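Local atomic coordinates of cysteine protease (PDB entry 3OIS), a protein that probably hydrolyses peptide bonds as a papain-family cysteine peptidase and binds uridine-5'-diphosphate. Residues A[128-133]-A[284-289]; A[83-88]-A[238-243]; A[61-66]-A[201-206]. One frame throughout, in Å; residues are numbered along the deposited sequence. Where two conformers were deposited one is given.

All three contacts reach one antiparallel sheet, the beta part of a papain-like fold. Along the chain the first segments come in the order contact 3, contact 2, contact 1, and their partners follow in that same order, so the loops they close interlock. Contact 2 sets helix 78-93 against strand 233-245. Its centre lies about 7 Å from that of contact 3 and about 11 Å from that of contact 1, where helix 126-135 meets strand 280-287 beside bound UDP. The centres of contacts 1 and 3 are about 15 Å apart. Contacts 1 and 2 thus seat two helices on the sheet in the buried core, while contact 3 lies at its partly buried border.

Contact 1: A[128-133]-A[284-289]; sequences DGIKVL and WVIKTV. With UDP (uridine-5'-diphosphate), chain E.
Ile-130 reaches from helix 126-135 to Trp-284 and Ile-286 on strand 280-287. From its CB the side chain divides: CG2 stands anti to the backbone N, and CG1, anti to the carbonyl carbon (chi1 -71°), leads across to the strand. CG1 meets Ile-286 CG2 at 4.0 Å. Extended by chi2 171°, the tip CD1 rests on the indole of Trp-284, 3.4 Å from its CG. The methyl lies 3.7 Å from the centroid of the five-membered ring of Trp-284, a CH-pi contact over the face but displaced toward the rim. In the papain-like fold this joins a helix of the mainly helical half to the last strand of the beta half; here the axes of the short segments run 5° from parallel and approach to 10.6 Å. Leu-133, one turn on from Ile-130, adds its CD1 at 4.3 Å from Ile-286 CD1. Trp-284 NE1 is hydrogen-bonded to Asp-38, while UDP O2 lies at the edge of the indole, near its plane. The neighbouring Lys-131 leaves the helix on another side, and its NZ donates to UDP O2B at 2.7 Å and weakly to the bridging O3A.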
loop_
_atom_site.group_PDB
_atom_site.type_symbol
_atom_site.label_atom_id
_atom_site.label_comp_id
_atom_site.label_asym_id
_atom_site.label_seq_id
_atom_site.Cartn_x
_atom_site.Cartn_y
_atom_site.Cartn_z
ATOM N N ASP A 128 -1.953 7.575 -7.845
ATOM C CA ASP A 128 -0.794 8.337 -8.293
ATOM C C ASP A 128 0.520 7.511 -8.161
ATOM O O ASP A 128 1.369 7.560 -9.027
ATOM C CB ASP A 128 -0.648 9.627 -7.452
ATOM C CG ASP A 128 -1.718 10.637 -7.815
ATOM O OD1 ASP A 128 -2.322 10.489 -8.926
ATOM O OD2 ASP A 128 -1.938 11.576 -7.014
ATOM N N GLY A 129 0.598 6.676 -7.118
ATOM C CA GLY A 129 1.714 5.701 -7.049
ATOM C C GLY A 129 1.641 4.782 -8.269
ATOM O O GLY A 129 2.666 4.446 -8.822
ATOM N N ILE A 130 0.436 4.342 -8.628
ATOM C CA ILE A 130 0.264 3.498 -9.817
ATOM C C ILE A 130 0.629 4.215 -11.116
ATOM O O ILE A 130 1.314 3.676 -11.959
ATOM C CB ILE A 130 -1.143 2.933 -9.819
ATOM C CG1 ILE A 130 -1.241 1.910 -8.704
ATOM C CG2 ILE A 130 -1.475 2.174 -11.153
ATOM C CD1 ILE A 130 -2.744 1.464 -8.516
ATOM N N LYS A 131 0.248 5.474 -11.246
ATOM C CA LYS A 131 0.698 6.273 -12.370
ATOM C C LYS A 131 2.242 6.338 -12.493
ATOM O O LYS A 131 2.767 6.224 -13.612
ATOM C CB LYS A 131 0.151 7.671 -12.265
ATOM C CG LYS A 131 0.233 8.416 -13.640
ATOM C CD LYS A 131 -1.006 8.252 -14.487
ATOM C CE LYS A 131 -0.875 8.993 -15.757
ATOM N NZ LYS A 131 -2.003 8.555 -16.576
ATOM N N VAL A 132 2.953 6.570 -11.382
ATOM C CA VAL A 132 4.404 6.526 -11.339
ATOM C C VAL A 132 4.898 5.175 -11.865
ATOM O O VAL A 132 5.694 5.137 -12.780
ATOM C CB VAL A 132 4.978 6.728 -9.918
ATOM C CG1 VAL A 132 6.471 6.561 -9.900
ATOM C CG2 VAL A 132 4.568 8.121 -9.370
ATOM N N LEU A 133 4.346 4.071 -11.335
ATOM C CA LEU A 133 4.769 2.761 -11.861
ATOM C C LEU A 133 4.532 2.556 -13.347
ATOM O O LEU A 133 5.316 1.807 -13.956
ATOM C CB LEU A 133 4.135 1.645 -11.049
ATOM C CG LEU A 133 4.591 1.618 -9.604
ATOM C CD1 LEU A 133 3.751 0.521 -8.767
ATOM C CD2 LEU A 133 6.079 1.386 -9.448
ATOM N N TRP A 284 -6.865 -1.879 -5.856
ATOM C CA TRP A 284 -6.196 -1.867 -7.203
ATOM C C TRP A 284 -5.294 -3.073 -7.343
ATOM O O TRP A 284 -4.621 -3.503 -6.343
ATOM C CB TRP A 284 -5.236 -0.725 -7.325
ATOM C CG TRP A 284 -5.928 0.625 -7.528
ATOM C CD1 TRP A 284 -6.086 1.581 -6.586
ATOM C CD2 TRP A 284 -6.381 1.179 -8.787
ATOM N NE1 TRP A 284 -6.658 2.743 -7.185
ATOM C CE2 TRP A 284 -6.820 2.501 -8.526
ATOM C CE3 TRP A 284 -6.398 0.706 -10.119
ATOM C CZ2 TRP A 284 -7.326 3.329 -9.543
ATOM C CZ3 TRP A 284 -6.962 1.513 -11.145
ATOM C CH2 TRP A 284 -7.405 2.801 -10.834
ATOM N N VAL A 285 -5.259 -3.556 -8.588
ATOM C CA VAL A 285 -4.348 -4.667 -9.035
ATOM C C VAL A 285 -3.450 -4.115 -10.109
ATOM O O VAL A 285 -3.918 -3.376 -10.998
ATOM C CB VAL A 285 -5.140 -5.813 -9.667
ATOM C CG1 VAL A 285 -4.200 -7.014 -9.989
ATOM C CG2 VAL A 285 -6.224 -6.220 -8.777
ATOM N N ILE A 286 -2.160 -4.472 -10.081
ATOM C CA ILE A 286 -1.290 -4.072 -11.102
ATOM C C ILE A 286 -0.796 -5.334 -11.868
ATOM O O ILE A 286 -0.797 -6.437 -11.337
ATOM C CB ILE A 286 -0.141 -3.267 -10.499
ATOM C CG1 ILE A 286 0.742 -4.128 -9.517
ATOM C CG2 ILE A 286 -0.755 -1.939 -9.804
ATOM C CD1 ILE A 286 2.069 -3.453 -9.289
ATOM N N LYS A 287 -0.388 -5.102 -13.094
ATOM C CA LYS A 287 0.238 -6.181 -13.895
ATOM C C LYS A 287 1.293 -5.650 -14.792
ATOM O O LYS A 287 1.188 -4.534 -15.343
ATOM C CB LYS A 287 -0.819 -6.857 -14.763
ATOM C CG LYS A 287 -0.383 -8.275 -15.205
ATOM C CD LYS A 287 -1.438 -8.831 -16.195
ATOM N N THR A 288 2.314 -6.481 -15.037
ATOM C CA THR A 288 3.342 -6.207 -16.043
ATOM C C THR A 288 3.309 -7.381 -17.067
ATOM O O THR A 288 3.506 -8.559 -16.692
ATOM C CB THR A 288 4.728 -6.118 -15.423
ATOM O OG1 THR A 288 4.722 -5.162 -14.339
ATOM C CG2 THR A 288 5.700 -5.654 -16.461
ATOM N N VAL A 289 2.936 -7.057 -18.310
ATOM C CA VAL A 289 2.693 -8.077 -19.333
ATOM C C VAL A 289 3.855 -8.009 -20.340
ATOM O O VAL A 289 3.928 -7.034 -21.095
ATOM C CB VAL A 289 1.345 -7.848 -20.143
ATOM C CG1 VAL A 289 1.297 -8.732 -21.443
ATOM C CG2 VAL A 289 0.096 -8.071 -19.297
HETATM N N1 UDP E . -6.155 3.621 -16.938
HETATM C C2 UDP E . -6.392 2.551 -16.121
HETATM N N3 UDP E . -5.558 1.445 -16.234
HETATM C C4 UDP E . -4.531 1.421 -17.121
HETATM C C5 UDP E . -4.303 2.499 -17.997
HETATM C C6 UDP E . -5.083 3.645 -17.792
HETATM O O2 UDP E . -7.266 2.528 -15.314
HETATM O O4 UDP E . -3.884 0.328 -17.210
HETATM C "C1'" UDP E . -7.164 4.735 -16.860
HETATM C "C2'" UDP E . -7.051 5.588 -15.615
HETATM O "O2'" UDP E . -8.370 6.081 -15.387
HETATM C "C3'" UDP E . -6.194 6.666 -16.152
HETATM C "C4'" UDP E . -6.788 6.891 -17.561
HETATM O "O4'" UDP E . -7.093 5.560 -18.031
HETATM O "O3'" UDP E . -6.429 7.821 -15.350
HETATM C "C5'" UDP E . -5.801 7.646 -18.446
HETATM O "O5'" UDP E . -4.649 6.816 -18.580
HETATM P PA UDP E . -3.576 6.992 -19.657
HETATM O O1A UDP E . -2.306 6.297 -19.352
HETATM O O2A UDP E . -4.134 6.739 -21.016
HETATM O O3A UDP E . -3.355 8.597 -19.490
HETATM P PB UDP E . -2.237 9.651 -19.994
HETATM O O1B UDP E . -2.953 10.739 -20.650
HETATM O O2B UDP E . -1.538 10.004 -18.786
HETATM O O3B UDP E . -1.253 9.053 -20.953
#

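Contact 2: A[83-88]-A[238-243]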
loop_
_atom_site.group_PDB
_atom_site.type_symbol
_atom_site.label_atom_id
_atom_site.label_comp_id
_atom_site.label_asym_id
_atom_site.label_seq_id
_atom_site.Cartn_x
_atom_site.Cartn_y
_atom_site.Cartn_z
ATOM N N LEU A 83 2.770 -0.549 -2.744
ATOM C CA LEU A 83 3.008 -0.751 -4.143
ATOM C C LEU A 83 4.385 -1.366 -4.433
ATOM O O LEU A 83 4.505 -2.185 -5.387
ATOM C CB LEU A 83 2.871 0.581 -4.893
ATOM C CG LEU A 83 1.392 0.993 -5.053
ATOM C CD1 LEU A 83 1.314 2.542 -5.579
ATOM C CD2 LEU A 83 0.581 0.044 -6.027
ATOM N N ALA A 84 5.416 -1.011 -3.652
ATOM C CA ALA A 84 6.761 -1.663 -3.760
ATOM C C ALA A 84 6.593 -3.158 -3.617
ATOM O O ALA A 84 7.191 -3.925 -4.420
ATOM C CB ALA A 84 7.713 -1.153 -2.699
ATOM N N ALA A 85 5.776 -3.569 -2.648
ATOM C CA ALA A 85 5.554 -5.014 -2.391
ATOM C C ALA A 85 4.765 -5.670 -3.548
ATOM O O ALA A 85 5.034 -6.833 -3.937
ATOM C CB ALA A 85 4.884 -5.251 -0.973
ATOM N N ALA A 86 3.743 -5.000 -4.113
ATOM C CA ALA A 86 3.014 -5.562 -5.236
ATOM C C ALA A 86 3.998 -5.824 -6.374
ATOM O O ALA A 86 3.898 -6.895 -7.010
ATOM C CB ALA A 86 1.898 -4.573 -5.691
ATOM N N ILE A 87 4.911 -4.857 -6.650
ATOM C CA ILE A 87 5.963 -4.973 -7.701
ATOM C C ILE A 87 6.911 -6.137 -7.357
ATOM O O ILE A 87 7.191 -6.955 -8.235
ATOM C CB ILE A 87 6.801 -3.719 -7.806
ATOM C CG1 ILE A 87 5.956 -2.629 -8.459
ATOM C CG2 ILE A 87 8.004 -3.988 -8.736
ATOM C CD1 ILE A 87 5.589 -2.905 -9.969
ATOM N N GLN A 88 7.362 -6.227 -6.102
ATOM C CA GLN A 88 8.292 -7.292 -5.698
ATOM C C GLN A 88 7.629 -8.635 -5.826
ATOM O O GLN A 88 8.276 -9.572 -6.361
ATOM C CB GLN A 88 8.823 -7.056 -4.282
ATOM C CG GLN A 88 9.921 -8.017 -3.934
ATOM C CD GLN A 88 10.746 -7.551 -2.766
ATOM O OE1 GLN A 88 10.604 -6.406 -2.276
ATOM N NE2 GLN A 88 11.608 -8.474 -2.245
ATOM N N ALA A 238 -2.532 2.388 3.801
ATOM C CA ALA A 238 -2.698 1.538 2.586
ATOM C C ALA A 238 -1.727 0.393 2.733
ATOM O O ALA A 238 -0.611 0.583 3.257
ATOM C CB ALA A 238 -2.416 2.318 1.321
ATOM N N VAL A 239 -2.227 -0.796 2.328
ATOM C CA VAL A 239 -1.407 -2.029 2.514
ATOM C C VAL A 239 -1.624 -2.931 1.324
ATOM O O VAL A 239 -2.467 -2.697 0.464
ATOM C CB VAL A 239 -1.883 -2.781 3.798
ATOM C CG1 VAL A 239 -1.612 -1.924 5.038
ATOM C CG2 VAL A 239 -3.379 -3.075 3.717
ATOM N N LEU A 240 -0.805 -3.980 1.245
ATOM C CA LEU A 240 -1.006 -5.070 0.273
ATOM C C LEU A 240 -1.795 -6.209 0.972
ATOM O O LEU A 240 -1.403 -6.678 2.067
ATOM C CB LEU A 240 0.371 -5.591 -0.202
ATOM C CG LEU A 240 0.263 -6.670 -1.327
ATOM C CD1 LEU A 240 0.015 -5.922 -2.681
ATOM C CD2 LEU A 240 1.606 -7.476 -1.364
ATOM N N CYS A 241 -2.887 -6.685 0.348
ATOM C CA CYS A 241 -3.594 -7.823 0.881
ATOM C C CYS A 241 -3.115 -9.120 0.215
ATOM O O CYS A 241 -2.968 -9.178 -0.975
ATOM C CB CYS A 241 -5.103 -7.634 0.577
ATOM S SG CYS A 241 -6.107 -9.020 1.196
ATOM N N VAL A 242 -2.870 -10.144 1.009
ATOM C CA VAL A 242 -2.212 -11.335 0.414
ATOM C C VAL A 242 -2.969 -12.573 0.653
ATOM O O VAL A 242 -2.462 -13.670 0.366
ATOM C CB VAL A 242 -0.745 -11.530 1.059
ATOM C CG1 VAL A 242 0.157 -10.315 0.693
ATOM C CG2 VAL A 242 -0.785 -11.698 2.601
ATOM N N GLY A 243 -4.185 -12.509 1.147
ATOM C CA GLY A 243 -4.901 -13.772 1.443
ATOM C C GLY A 243 -6.156 -13.606 2.247
ATOM O O GLY A 243 -6.578 -12.495 2.571
#
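Leu-240 spreads its two methyl groups over a pair of successive alanines, Ala-85 and Ala-86, on helix 78-93. Its CD1 lies 3.8 Å from Ala-86 CB and 4.0 Å from Ala-86 CA, while CD2 meets Ala-85 CB at 4.0 Å. The chi1 of -175°, with CG opposite the backbone N, carries the fork of the leucine straight out from strand 233-245, and each branch takes one alanine. Ala-85 directs its CB at the strand; the CB of Ala-86 points off to one side, yet is still touched. With such short side chains on the helix, the backbones come close: the CA atoms of Ala-86 and Leu-240 are 6.8 Å apart.

The fit is close at this one leucine and slackens along the strand in both directions. The CB of Val-239 points away from the helix, and its side chain touches Phe-206 and Phe-208 of the adjoining strand 204-211; Val-242 stays 7.1 Å from the helix segment at its nearest side-chain atom. No solvent side opens here, since every residue of both segments is buried. On the helix, Leu-83 and Ile-87 turn instead to helix 126-135, and the amide of Gln-88 is hydrogen-bonded to Tyr-70 and Glu-99. In papain-like proteases the long central helix, which carries the catalytic cysteine near its N-terminal end, packs against the beta half in this manner. Without a hydrogen bond between them, these two segments are joined by apolar contact, with shape rather than bonding direction setting the fit.

Contact 3: A[61-66]-A[201-206]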
loop_
_atom_site.group_PDB
_atom_site.type_symbol
_atom_site.label_atom_id
_atom_site.label_comp_id
_atom_site.label_asym_id
_atom_site.label_seq_id
_atom_site.Cartn_x
_atom_site.Cartn_y
_atom_site.Cartn_z
ATOM N N VAL A 61 -6.969 -18.684 1.054
ATOM C CA VAL A 61 -5.835 -18.360 0.167
ATOM C C VAL A 61 -4.724 -17.729 0.968
ATOM O O VAL A 61 -4.958 -16.850 1.812
ATOM C CB VAL A 61 -6.295 -17.437 -0.945
ATOM C CG1 VAL A 61 -5.106 -16.926 -1.816
ATOM C CG2 VAL A 61 -7.354 -18.071 -1.817
ATOM N N ASP A 62 -3.476 -18.151 0.725
ATOM C CA ASP A 62 -2.367 -17.545 1.474
ATOM C C ASP A 62 -1.218 -17.321 0.548
ATOM O O ASP A 62 -0.357 -18.206 0.302
ATOM C CB ASP A 62 -1.972 -18.342 2.725
ATOM C CG ASP A 62 -0.901 -17.665 3.542
ATOM O OD1 ASP A 62 -0.574 -16.497 3.308
ATOM O OD2 ASP A 62 -0.313 -18.339 4.437
ATOM N N LEU A 63 -1.148 -16.093 0.022
ATOM C CA LEU A 63 -0.094 -15.742 -0.964
ATOM C C LEU A 63 1.139 -15.145 -0.276
ATOM O O LEU A 63 1.964 -14.567 -0.935
ATOM C CB LEU A 63 -0.636 -14.719 -2.037
ATOM C CG LEU A 63 -1.986 -15.073 -2.726
ATOM C CD1 LEU A 63 -2.214 -14.118 -3.918
ATOM C CD2 LEU A 63 -1.964 -16.540 -3.224
ATOM N N THR A 64 1.161 -15.128 1.051
ATOM C CA THR A 64 2.284 -14.442 1.755
ATOM C C THR A 64 3.611 -14.808 1.057
ATOM O O THR A 64 3.974 -15.989 0.937
ATOM C CB THR A 64 2.371 -14.857 3.237
ATOM O OG1 THR A 64 1.174 -14.523 3.916
ATOM C CG2 THR A 64 3.532 -14.115 3.994
ATOM N N PRO A 65 4.382 -13.821 0.668
ATOM C CA PRO A 65 5.619 -14.091 -0.098
ATOM C C PRO A 65 6.817 -14.301 0.876
ATOM O O PRO A 65 6.662 -14.105 2.095
ATOM C CB PRO A 65 5.762 -12.821 -0.949
ATOM C CG PRO A 65 5.249 -11.772 -0.066
ATOM C CD PRO A 65 4.011 -12.398 0.681
ATOM N N PRO A 66 7.980 -14.719 0.356
ATOM C CA PRO A 66 9.049 -14.969 1.286
ATOM C C PRO A 66 9.749 -13.706 1.766
ATOM O O PRO A 66 10.282 -13.718 2.900
ATOM C CB PRO A 66 10.030 -15.849 0.474
ATOM C CG PRO A 66 9.274 -16.282 -0.777
ATOM C CD PRO A 66 8.366 -15.089 -1.015
ATOM N N GLY A 201 -4.222 -15.912 -7.581
ATOM C CA GLY A 201 -2.805 -15.585 -7.246
ATOM C C GLY A 201 -2.368 -14.138 -7.371
ATOM O O GLY A 201 -1.145 -13.860 -7.399
ATOM N N SER A 202 -3.335 -13.228 -7.392
ATOM C CA SER A 202 -3.016 -11.792 -7.476
ATOM C C SER A 202 -3.314 -11.042 -6.146
ATOM O O SER A 202 -4.409 -10.995 -5.698
ATOM C CB SER A 202 -3.826 -11.142 -8.603
ATOM O OG SER A 202 -3.568 -11.755 -9.833
ATOM N N PRO A 203 -2.307 -10.481 -5.520
ATOM C CA PRO A 203 -2.537 -9.575 -4.377
ATOM C C PRO A 203 -3.166 -8.263 -4.881
ATOM O O PRO A 203 -3.025 -7.914 -6.064
ATOM C CB PRO A 203 -1.123 -9.230 -3.929
ATOM C CG PRO A 203 -0.355 -10.261 -4.372
ATOM C CD PRO A 203 -0.879 -10.513 -5.821
ATOM N N PHE A 204 -3.731 -7.496 -3.919
ATOM C CA PHE A 204 -4.203 -6.144 -4.311
ATOM C C PHE A 204 -3.830 -5.168 -3.210
ATOM O O PHE A 204 -3.586 -5.569 -2.065
ATOM C CB PHE A 204 -5.755 -6.200 -4.532
ATOM C CG PHE A 204 -6.528 -6.679 -3.360
ATOM C CD1 PHE A 204 -6.923 -5.806 -2.337
ATOM C CD2 PHE A 204 -7.020 -7.989 -3.328
ATOM C CE1 PHE A 204 -7.630 -6.277 -1.232
ATOM C CE2 PHE A 204 -7.818 -8.447 -2.211
ATOM C CZ PHE A 204 -8.139 -7.560 -1.198
ATOM N N VAL A 205 -3.724 -3.903 -3.601
ATOM C CA VAL A 205 -3.472 -2.840 -2.634
ATOM C C VAL A 205 -4.765 -2.130 -2.410
ATOM O O VAL A 205 -5.613 -2.105 -3.301
ATOM C CB VAL A 205 -2.439 -1.790 -3.094
ATOM C CG1 VAL A 205 -1.044 -2.406 -3.132
ATOM C CG2 VAL A 205 -2.881 -1.140 -4.407
ATOM N N PHE A 206 -4.937 -1.646 -1.170
ATOM C CA PHE A 206 -6.098 -0.823 -0.859
ATOM C C PHE A 206 -5.827 0.067 0.294
ATOM O O PHE A 206 -4.783 -0.040 0.938
ATOM C CB PHE A 206 -7.322 -1.693 -0.573
ATOM C CG PHE A 206 -7.260 -2.415 0.742
ATOM C CD1 PHE A 206 -6.425 -3.572 0.874
ATOM C CD2 PHE A 206 -7.962 -1.952 1.829
ATOM C CE1 PHE A 206 -6.396 -4.259 2.145
ATOM C CE2 PHE A 206 -7.936 -2.575 3.099
ATOM C CZ PHE A 206 -7.175 -3.770 3.261
#
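The CD1 methyl of Leu-63 stands over the flat face of the peptide link between Gly-201 and Ser-202. It lies almost vertically above the carbonyl carbon, 3.5 Å from Gly-201 C, with Gly-201 O at 3.7 Å and Ser-202 N at 3.8 Å. CG is held anti to the carbonyl carbon of Leu-63 (chi1 -50°), and the branch points at the turn. Beyond the peptide the same methyl borders the ring of Pro-203, 4.3 Å from its CD, whereas the CB of Ser-202 points away from segment 61-66. Gly-201, with its positive phi of 93°, closes helix 191-199 in a Schellman motif. The chain then enters strand 204-211, so that Leu-63, just past strand 60-62, covers a helix-to-strand turn at the border of the antiparallel sheet. Both strands pair with 233-245, and Phe-89 of helix 78-93 touches Leu-63 and Pro-203 alike. On the far side of the Leu-63 backbone, Asp-62 forms an Asx turn: OD1 accepts from Thr-64 N at 3.2 Å, met 45° out of the carboxylate plane, and through its syn lone pair from Thr-64 OG1 at 2.7 Å.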